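Local coordinates for protein polysaccharide deacetylase (Ammonifex degensii, PDB 4WCJ) that probably removes N-acetyl groups from poly-beta-1,6-N-acetyl-D-glucosamine, as a zinc-binding family 4 carbohydrate esterase with a beta/alpha barrel fold, at residues L62-P75 against H87-D99. Sequence-based numbering, arbitrary orientation.
With ZN (zinc ion), chain B.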
ATOM      1  N   LEU A  62     -14.609  -6.002   3.465  1.00 50.84           N
ATOM      2  CA  LEU A  62     -13.776  -7.042   4.045  1.00 50.26           C
ATOM      3  C   LEU A  62     -14.620  -8.270   4.344  1.00 53.12           C
ATOM      4  O   LEU A  62     -14.234  -9.391   4.019  1.00 53.98           O
ATOM      5  CB  LEU A  62     -13.091  -6.543   5.316  1.00 48.03           C
ATOM      6  CG  LEU A  62     -12.210  -5.310   5.128  1.00 47.45           C
ATOM      7  CD1 LEU A  62     -11.541  -4.931   6.449  1.00 43.54           C
ATOM      8  CD2 LEU A  62     -11.174  -5.555   4.046  1.00 47.74           C
ATOM      9  N   ASP A  63     -15.781  -8.044   4.946  1.00 54.76           N
ATOM     10  CA  ASP A  63     -16.686  -9.133   5.279  1.00 57.75           C
ATOM     11  C   ASP A  63     -17.124  -9.888   4.030  1.00 63.05           C
ATOM     12  O   ASP A  63     -17.141 -11.116   4.027  1.00 65.72           O
ATOM     13  CB  ASP A  63     -17.903  -8.608   6.042  1.00 59.25           C
ATOM     14  CG  ASP A  63     -17.556  -8.164   7.452  1.00 60.26           C
ATOM     15  OD1 ASP A  63     -16.478  -8.552   7.945  1.00 58.87           O
ATOM     16  OD2 ASP A  63     -18.358  -7.430   8.067  1.00 61.80           O
ATOM     17  N   TYR A  64     -17.469  -9.162   2.968  1.00 61.32           N
ATOM     18  CA  TYR A  64     -17.910  -9.820   1.742  1.00 63.23           C
ATOM     19  C   TYR A  64     -16.817 -10.719   1.179  1.00 62.61           C
ATOM     20  O   TYR A  64     -17.074 -11.864   0.829  1.00 65.07           O
ATOM     21  CB  TYR A  64     -18.337  -8.804   0.682  1.00 63.66           C
ATOM     22  CG  TYR A  64     -18.760  -9.469  -0.607  1.00 68.36           C
ATOM     23  CD1 TYR A  64     -19.979 -10.129  -0.699  1.00 72.34           C
ATOM     24  CD2 TYR A  64     -17.931  -9.460  -1.724  1.00 66.02           C
ATOM     25  CE1 TYR A  64     -20.370 -10.750  -1.868  1.00 74.93           C
ATOM     26  CE2 TYR A  64     -18.315 -10.081  -2.902  1.00 69.11           C
ATOM     27  CZ  TYR A  64     -19.534 -10.725  -2.965  1.00 72.91           C
ATOM     28  OH  TYR A  64     -19.923 -11.346  -4.129  1.00 82.16           O
ATOM     29  N   LEU A  65     -15.600 -10.194   1.104  1.00 59.48           N
ATOM     30  CA  LEU A  65     -14.474 -10.947   0.565  1.00 58.76           C
ATOM     31  C   LEU A  65     -14.277 -12.247   1.332  1.00 69.16           C
ATOM     32  O   LEU A  65     -14.155 -13.316   0.738  1.00 72.10           O
ATOM     33  CB  LEU A  65     -13.195 -10.106   0.605  1.00 55.20           C
ATOM     34  CG  LEU A  65     -13.025  -9.061  -0.501  1.00 54.86           C
ATOM     35  CD1 LEU A  65     -11.796  -8.205  -0.244  1.00 50.98           C
ATOM     36  CD2 LEU A  65     -12.933  -9.735  -1.859  1.00 56.47           C
ATOM     37  N   ARG A  66     -14.268 -12.145   2.656  1.00 58.54           N
ATOM     38  CA  ARG A  66     -14.129 -13.307   3.520  1.00 61.07           C
ATOM     39  C   ARG A  66     -15.303 -14.269   3.347  1.00 65.07           C
ATOM     40  O   ARG A  66     -15.115 -15.482   3.239  1.00 66.97           O
ATOM     41  CB  ARG A  66     -14.006 -12.855   4.980  1.00 57.88           C
ATOM     42  CG  ARG A  66     -13.941 -13.977   5.996  1.00 61.57           C
ATOM     43  CD  ARG A  66     -13.164 -13.532   7.233  1.00 59.66           C
ATOM     44  NE  ARG A  66     -11.721 -13.525   7.000  1.00 54.37           N
ATOM     45  CZ  ARG A  66     -10.836 -12.990   7.835  1.00 52.12           C
ATOM     46  NH1 ARG A  66     -11.249 -12.403   8.946  1.00 51.91           N
ATOM     47  NH2 ARG A  66      -9.542 -13.032   7.550  1.00 50.55           N
ATOM     48  N   GLN A  67     -16.509 -13.712   3.311  1.00 68.18           N
ATOM     49  CA  GLN A  67     -17.733 -14.489   3.148  1.00 73.64           C
ATOM     50  C   GLN A  67     -17.701 -15.383   1.906  1.00 75.33           C
ATOM     51  O   GLN A  67     -18.112 -16.541   1.968  1.00 76.57           O
ATOM     52  CB  GLN A  67     -18.947 -13.554   3.088  1.00 78.01           C
ATOM     53  CG  GLN A  67     -20.292 -14.258   2.971  1.00 85.78           C
ATOM     54  CD  GLN A  67     -21.446 -13.287   2.781  1.00 89.81           C
ATOM     55  OE1 GLN A  67     -21.239 -12.089   2.589  1.00 89.47           O
ATOM     56  NE2 GLN A  67     -22.671 -13.802   2.833  1.00 94.11           N
ATOM     57  N   VAL A  68     -17.207 -14.851   0.787  1.00 66.94           N
ATOM     58  CA  VAL A  68     -17.188 -15.606  -0.469  1.00 68.58           C
ATOM     59  C   VAL A  68     -15.873 -16.374  -0.647  1.00 68.08           C
ATOM     60  O   VAL A  68     -15.589 -16.906  -1.719  1.00 68.38           O
ATOM     61  CB  VAL A  68     -17.422 -14.688  -1.690  1.00 67.59           C
ATOM     62  CG1 VAL A  68     -17.956 -15.491  -2.863  1.00 71.69           C
ATOM     63  CG2 VAL A  68     -18.418 -13.608  -1.350  1.00 67.11           C
ATOM     64  N   GLY A  69     -15.072 -16.438   0.411  1.00 68.16           N
ATOM     65  CA  GLY A  69     -13.956 -17.368   0.446  1.00 71.91           C
ATOM     66  C   GLY A  69     -12.572 -16.846   0.098  1.00 72.19           C
ATOM     67  O   GLY A  69     -11.649 -17.635  -0.100  1.00 72.17           O
ATOM     68  N   VAL A  70     -12.422 -15.526   0.025  1.00 71.31           N
ATOM     69  CA  VAL A  70     -11.124 -14.910  -0.240  1.00 66.07           C
ATOM     70  C   VAL A  70     -10.178 -15.029   0.966  1.00 61.63           C
ATOM     71  O   VAL A  70     -10.572 -14.739   2.098  1.00 57.21           O
ATOM     72  CB  VAL A  70     -11.291 -13.423  -0.618  1.00 62.46           C
ATOM     73  CG1 VAL A  70     -10.016 -12.652  -0.367  1.00 62.38           C
ATOM     74  CG2 VAL A  70     -11.741 -13.286  -2.071  1.00 59.39           C
ATOM     75  N   ARG A  71      -8.940 -15.460   0.718  1.00 60.27           N
ATOM     76  CA  ARG A  71      -7.920 -15.551   1.764  1.00 58.82           C
ATOM     77  C   ARG A  71      -7.091 -14.270   1.884  1.00 56.76           C
ATOM     78  O   ARG A  71      -6.439 -13.853   0.923  1.00 57.31           O
ATOM     79  CB  ARG A  71      -6.990 -16.739   1.500  1.00 58.35           C
ATOM     80  CG  ARG A  71      -5.670 -16.667   2.247  1.00 59.44           C
ATOM     81  CD  ARG A  71      -4.936 -17.997   2.230  1.00 64.47           C
ATOM     82  NE  ARG A  71      -3.834 -18.012   3.190  1.00 64.35           N
ATOM     83  CZ  ARG A  71      -3.205 -19.112   3.594  1.00 67.11           C
ATOM     84  NH1 ARG A  71      -3.573 -20.296   3.126  1.00 64.14           N
ATOM     85  NH2 ARG A  71      -2.212 -19.026   4.473  1.00 66.87           N
ATOM     86  N   PHE A  72      -7.118 -13.647   3.061  1.00 51.39           N
ATOM     87  CA  PHE A  72      -6.296 -12.464   3.313  1.00 49.33           C
ATOM     88  C   PHE A  72      -4.880 -12.857   3.728  1.00 52.37           C
ATOM     89  O   PHE A  72      -4.668 -13.627   4.676  1.00 49.71           O
ATOM     90  CB  PHE A  72      -6.926 -11.566   4.379  1.00 46.95           C
ATOM     91  CG  PHE A  72      -8.185 -10.878   3.932  1.00 50.42           C
ATOM     92  CD1 PHE A  72      -9.419 -11.476   4.119  1.00 52.98           C
ATOM     93  CD2 PHE A  72      -8.136  -9.626   3.324  1.00 47.98           C
ATOM     94  CE1 PHE A  72     -10.582 -10.844   3.716  1.00 53.46           C
ATOM     95  CE2 PHE A  72      -9.292  -8.987   2.928  1.00 49.04           C
ATOM     96  CZ  PHE A  72     -10.520  -9.600   3.116  1.00 51.06           C
ATOM     97  N   VAL A  73      -3.924 -12.278   3.018  1.00 47.31           N
ATOM     98  CA  VAL A  73      -2.521 -12.662   3.028  1.00 47.73           C
ATOM     99  C   VAL A  73      -1.662 -11.583   3.725  1.00 47.70           C
ATOM    100  O   VAL A  73      -1.983 -10.394   3.665  1.00 45.08           O
ATOM    101  CB  VAL A  73      -2.061 -12.907   1.558  1.00 59.39           C
ATOM    102  CG1 VAL A  73      -1.032 -11.870   1.077  1.00 59.31           C
ATOM    103  CG2 VAL A  73      -1.600 -14.346   1.340  1.00 57.76           C
ATOM    104  N   THR A  74      -0.596 -11.992   4.417  1.00 46.67           N
ATOM    105  CA  THR A  74       0.320 -11.027   5.034  1.00 43.02           C
ATOM    106  C   THR A  74       1.264 -10.463   3.980  1.00 46.43           C
ATOM    107  O   THR A  74       1.448 -11.071   2.924  1.00 45.73           O
ATOM    108  CB  THR A  74       1.167 -11.659   6.174  1.00 43.75           C
ATOM    109  OG1 THR A  74       2.036 -12.656   5.626  1.00 45.85           O
ATOM    110  CG2 THR A  74       0.280 -12.280   7.242  1.00 47.69           C
ATOM    111  N   PRO A  75       1.865  -9.292   4.249  1.00 41.90           N
ATOM    112  CA  PRO A  75       2.863  -8.804   3.293  1.00 39.78           C
ATOM    113  C   PRO A  75       3.990  -9.818   3.035  1.00 42.20           C
ATOM    114  O   PRO A  75       4.407  -9.963   1.886  1.00 45.42           O
ATOM    115  CB  PRO A  75       3.389  -7.531   3.966  1.00 35.97           C
ATOM    116  CG  PRO A  75       2.226  -7.040   4.754  1.00 35.99           C
ATOM    117  CD  PRO A  75       1.593  -8.303   5.308  1.00 38.48           C
ATOM    118  N   HIS A  87       4.522 -21.521  -2.244  1.00 78.78           N
ATOM    119  CA  HIS A  87       3.758 -21.934  -3.401  1.00 84.21           C
ATOM    120  C   HIS A  87       2.246 -21.884  -3.252  1.00 84.50           C
ATOM    121  O   HIS A  87       1.636 -22.788  -2.684  1.00 87.84           O
ATOM    122  CB  HIS A  87       4.193 -23.340  -3.810  1.00 91.08           C
ATOM    123  CG  HIS A  87       5.506 -23.368  -4.525  1.00 93.07           C
ATOM    124  ND1 HIS A  87       6.685 -23.731  -3.907  1.00 93.50           N
ATOM    125  CD2 HIS A  87       5.832 -23.051  -5.800  1.00 94.43           C
ATOM    126  CE1 HIS A  87       7.676 -23.649  -4.775  1.00 95.14           C
ATOM    127  NE2 HIS A  87       7.186 -23.237  -5.933  1.00 95.94           N
ATOM    128  N   LEU A  88       1.676 -20.791  -3.755  1.00 81.57           N
ATOM    129  CA  LEU A  88       0.294 -20.751  -4.222  1.00 81.48           C
ATOM    130  C   LEU A  88      -0.663 -21.171  -3.088  1.00 80.94           C
ATOM    131  O   LEU A  88      -0.314 -20.967  -1.932  1.00 79.80           O
ATOM    132  CB  LEU A  88       0.197 -21.613  -5.490  1.00 82.88           C
ATOM    133  CG  LEU A  88       0.911 -21.022  -6.715  1.00 82.32           C
ATOM    134  CD1 LEU A  88       2.397 -21.382  -6.752  1.00 85.58           C
ATOM    135  CD2 LEU A  88       0.224 -21.424  -8.016  1.00 79.88           C
ATOM    136  N   PRO A  89      -1.900 -21.644  -3.378  1.00 79.90           N
ATOM    137  CA  PRO A  89      -2.836 -21.611  -4.510  1.00 78.79           C
ATOM    138  C   PRO A  89      -4.085 -20.768  -4.233  1.00 74.97           C
ATOM    139  O   PRO A  89      -4.169 -20.107  -3.198  1.00 71.07           O
ATOM    140  CB  PRO A  89      -3.203 -23.089  -4.685  1.00 79.94           C
ATOM    141  CG  PRO A  89      -2.971 -23.717  -3.311  1.00 79.42           C
ATOM    142  CD  PRO A  89      -2.327 -22.675  -2.419  1.00 78.55           C
ATOM    143  N   GLY A  90      -5.030 -20.778  -5.171  1.00 74.98           N
ATOM    144  CA  GLY A  90      -6.314 -20.120  -4.990  1.00 72.62           C
ATOM    145  C   GLY A  90      -6.352 -18.601  -5.109  1.00 67.91           C
ATOM    146  O   GLY A  90      -5.502 -17.983  -5.750  1.00 63.73           O
ATOM    147  N   LYS A  91      -7.351 -18.013  -4.452  1.00 63.56           N
ATOM    148  CA  LYS A  91      -7.676 -16.591  -4.540  1.00 67.53           C
ATOM    149  C   LYS A  91      -7.146 -15.779  -3.345  1.00 65.22           C
ATOM    150  O   LYS A  91      -7.671 -15.901  -2.240  1.00 58.12           O
ATOM    151  CB  LYS A  91      -9.196 -16.441  -4.627  1.00 68.38           C
ATOM    152  CG  LYS A  91      -9.674 -15.238  -5.370  1.00 67.62           C
ATOM    153  CD  LYS A  91     -10.104 -15.595  -6.789  1.00 71.15           C
ATOM    154  CE  LYS A  91     -11.557 -16.036  -6.834  1.00 74.22           C
ATOM    155  NZ  LYS A  91     -12.081 -16.067  -8.231  1.00 75.63           N
ATOM    156  N   LEU A  92      -6.141 -14.932  -3.573  1.00 61.88           N
ATOM    157  CA  LEU A  92      -5.470 -14.212  -2.480  1.00 59.17           C
ATOM    158  C   LEU A  92      -5.694 -12.699  -2.530  1.00 54.74           C
ATOM    159  O   LEU A  92      -5.832 -12.126  -3.611  1.00 51.06           O
ATOM    160  CB  LEU A  92      -3.969 -14.501  -2.512  1.00 54.37           C
ATOM    161  CG  LEU A  92      -3.588 -15.950  -2.824  1.00 57.45           C
ATOM    162  CD1 LEU A  92      -2.088 -16.088  -2.947  1.00 57.52           C
ATOM    163  CD2 LEU A  92      -4.129 -16.896  -1.763  1.00 59.01           C
ATOM    164  N   VAL A  93      -5.720 -12.053  -1.363  1.00 49.25           N
ATOM    165  CA  VAL A  93      -5.845 -10.596  -1.289  1.00 47.49           C
ATOM    166  C   VAL A  93      -4.958  -9.992  -0.202  1.00 47.57           C
ATOM    167  O   VAL A  93      -4.920 -10.483   0.922  1.00 47.89           O
ATOM    168  CB  VAL A  93      -7.308 -10.155  -1.035  1.00 47.70           C
ATOM    169  CG1 VAL A  93      -7.379  -8.680  -0.654  1.00 47.78           C
ATOM    170  CG2 VAL A  93      -8.157 -10.406  -2.263  1.00 47.48           C
ATOM    171  N   LEU A  94      -4.243  -8.928  -0.562  1.00 42.27           N
ATOM    172  CA  LEU A  94      -3.499  -8.111   0.388  1.00 43.14           C
ATOM    173  C   LEU A  94      -4.149  -6.736   0.526  1.00 41.85           C
ATOM    174  O   LEU A  94      -4.403  -6.052  -0.475  1.00 39.53           O
ATOM    175  CB  LEU A  94      -2.043  -7.956  -0.054  1.00 39.61           C
ATOM    176  CG  LEU A  94      -1.165  -7.035   0.801  1.00 37.22           C
ATOM    177  CD1 LEU A  94      -1.128  -7.503   2.249  1.00 41.25           C
ATOM    178  CD2 LEU A  94       0.240  -6.963   0.241  1.00 37.69           C
ATOM    179  N   VAL A  95      -4.424  -6.338   1.762  1.00 38.70           N
ATOM    180  CA  VAL A  95      -4.939  -5.003   2.043  1.00 35.90           C
ATOM    181  C   VAL A  95      -3.783  -4.023   2.229  1.00 33.91           C
ATOM    182  O   VAL A  95      -2.858  -4.290   3.000  1.00 35.26           O
ATOM    183  CB  VAL A  95      -5.832  -4.994   3.307  1.00 36.50           C
ATOM    184  CG1 VAL A  95      -6.291  -3.580   3.633  1.00 33.63           C
ATOM    185  CG2 VAL A  95      -7.019  -5.924   3.123  1.00 38.53           C
ATOM    186  N   THR A  96      -3.813  -2.909   1.497  1.00 34.68           N
ATOM    187  CA  THR A  96      -2.819  -1.852   1.687  1.00 32.09           C
ATOM    188  C   THR A  96      -3.460  -0.465   1.792  1.00 28.12           C
ATOM    189  O   THR A  96      -4.535  -0.201   1.225  1.00 29.53           O
ATOM    190  CB  THR A  96      -1.757  -1.824   0.543  1.00 29.40           C
ATOM    191  OG1 THR A  96      -2.297  -1.186  -0.625  1.00 30.86           O
ATOM    192  CG2 THR A  96      -1.269  -3.227   0.210  1.00 30.33           C
ATOM    193  N   PHE A  97      -2.775   0.416   2.515  1.00 25.84           N
ATOM    194  CA  PHE A  97      -3.152   1.819   2.643  1.00 26.29           C
ATOM    195  C   PHE A  97      -1.985   2.720   2.268  1.00 26.86           C
ATOM    196  O   PHE A  97      -0.853   2.448   2.674  1.00 27.88           O
ATOM    197  CB  PHE A  97      -3.582   2.148   4.074  1.00 26.71           C
ATOM    198  CG  PHE A  97      -4.957   1.674   4.419  1.00 29.23           C
ATOM    199  CD1 PHE A  97      -5.194   0.345   4.698  1.00 33.63           C
ATOM    200  CD2 PHE A  97      -6.014   2.568   4.460  1.00 31.82           C
ATOM    201  CE1 PHE A  97      -6.461  -0.090   5.022  1.00 38.05           C
ATOM    202  CE2 PHE A  97      -7.286   2.137   4.780  1.00 36.33           C
ATOM    203  CZ  PHE A  97      -7.510   0.809   5.054  1.00 39.43           C
ATOM    204  N   ASP A  98      -2.265   3.789   1.523  1.00 27.10           N
ATOM    205  CA  ASP A  98      -1.257   4.804   1.173  1.00 27.62           C
ATOM    206  C   ASP A  98      -1.443   6.122   1.912  1.00 25.01           C
ATOM    207  O   ASP A  98      -2.557   6.612   1.991  1.00 26.81           O
ATOM    208  CB  ASP A  98      -1.287   5.116  -0.327  1.00 27.46           C
ATOM    209  CG  ASP A  98      -0.634   4.040  -1.165  1.00 31.65           C
ATOM    210  OD1 ASP A  98      -0.234   2.991  -0.607  1.00 31.65           O
ATOM    211  OD2 ASP A  98      -0.538   4.246  -2.393  1.00 30.68           O
ATOM    212  N   ASP A  99      -0.324   6.651   2.419  1.00 26.06           N
ATOM    213  CA  ASP A  99      -0.065   8.047   2.842  1.00 26.46           C
ATOM    214  C   ASP A  99       0.255   8.176   4.337  1.00 27.48           C
ATOM    215  O   ASP A  99       1.338   8.646   4.703  1.00 26.61           O
ATOM    216  CB  ASP A  99      -1.213   9.004   2.492  1.00 28.74           C
ATOM    217  CG  ASP A  99      -1.345   9.216   0.997  1.00 27.99           C
ATOM    218  OD1 ASP A  99      -0.481   8.709   0.269  1.00 28.49           O
ATOM    219  OD2 ASP A  99      -2.313   9.869   0.558  1.00 30.17           O
TER
HETATM  220 ZN    ZN B 301      -0.164   8.460  -1.858  1.00 31.88          ZN
HETATM  221  O   HOH W   1      -4.451  -8.453   3.860  1.00 35.85           O
HETATM  222  O   HOH W   2      -1.427   6.873  -2.953  1.00 31.86           O
HETATM  223  O   HOH W   3      -2.156   9.447  -2.150  1.00 42.55           O
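Val93 O accepts a hydrogen bond from Val73 N (2.9 Å) and also receives a CA-H...O contact from Phe72. Together with the bonds from Val93 N to Arg71 O and from Arg71 N to Lys91 O, it joins strand 71-72 in parallel to strand 91-99. Past Val73 the two chains diverge, and a water links them, donating to Val73 O and accepting from Val95 N. On the face toward helix 55-67, Val70 CG1 presses tightly against Val93 CG2 (3.5 Å). With its CG anti to the carbonyl carbon (chi1 -69°), Phe72 lies alongside Val93, and Val95 CG2 meets the ring edge at 3.8 Å from CE2. An alanine in place of Phe72 would probably open a gap beside Val93 CG1 and Val95 CG2. Leu94 CD1 lies against Val73 O and Pro75, the first residue of helix 75-82, which connects the two strands in a beta-alpha-beta unit. At the far end of strand 91-99, Asp99 OD1 binds zinc at 2.2 Å with His157 and His162. Backbone pairing and apolar packing thus join the start of strand 91-99 to its neighbour, while one of the zinc ligands sits at its other end.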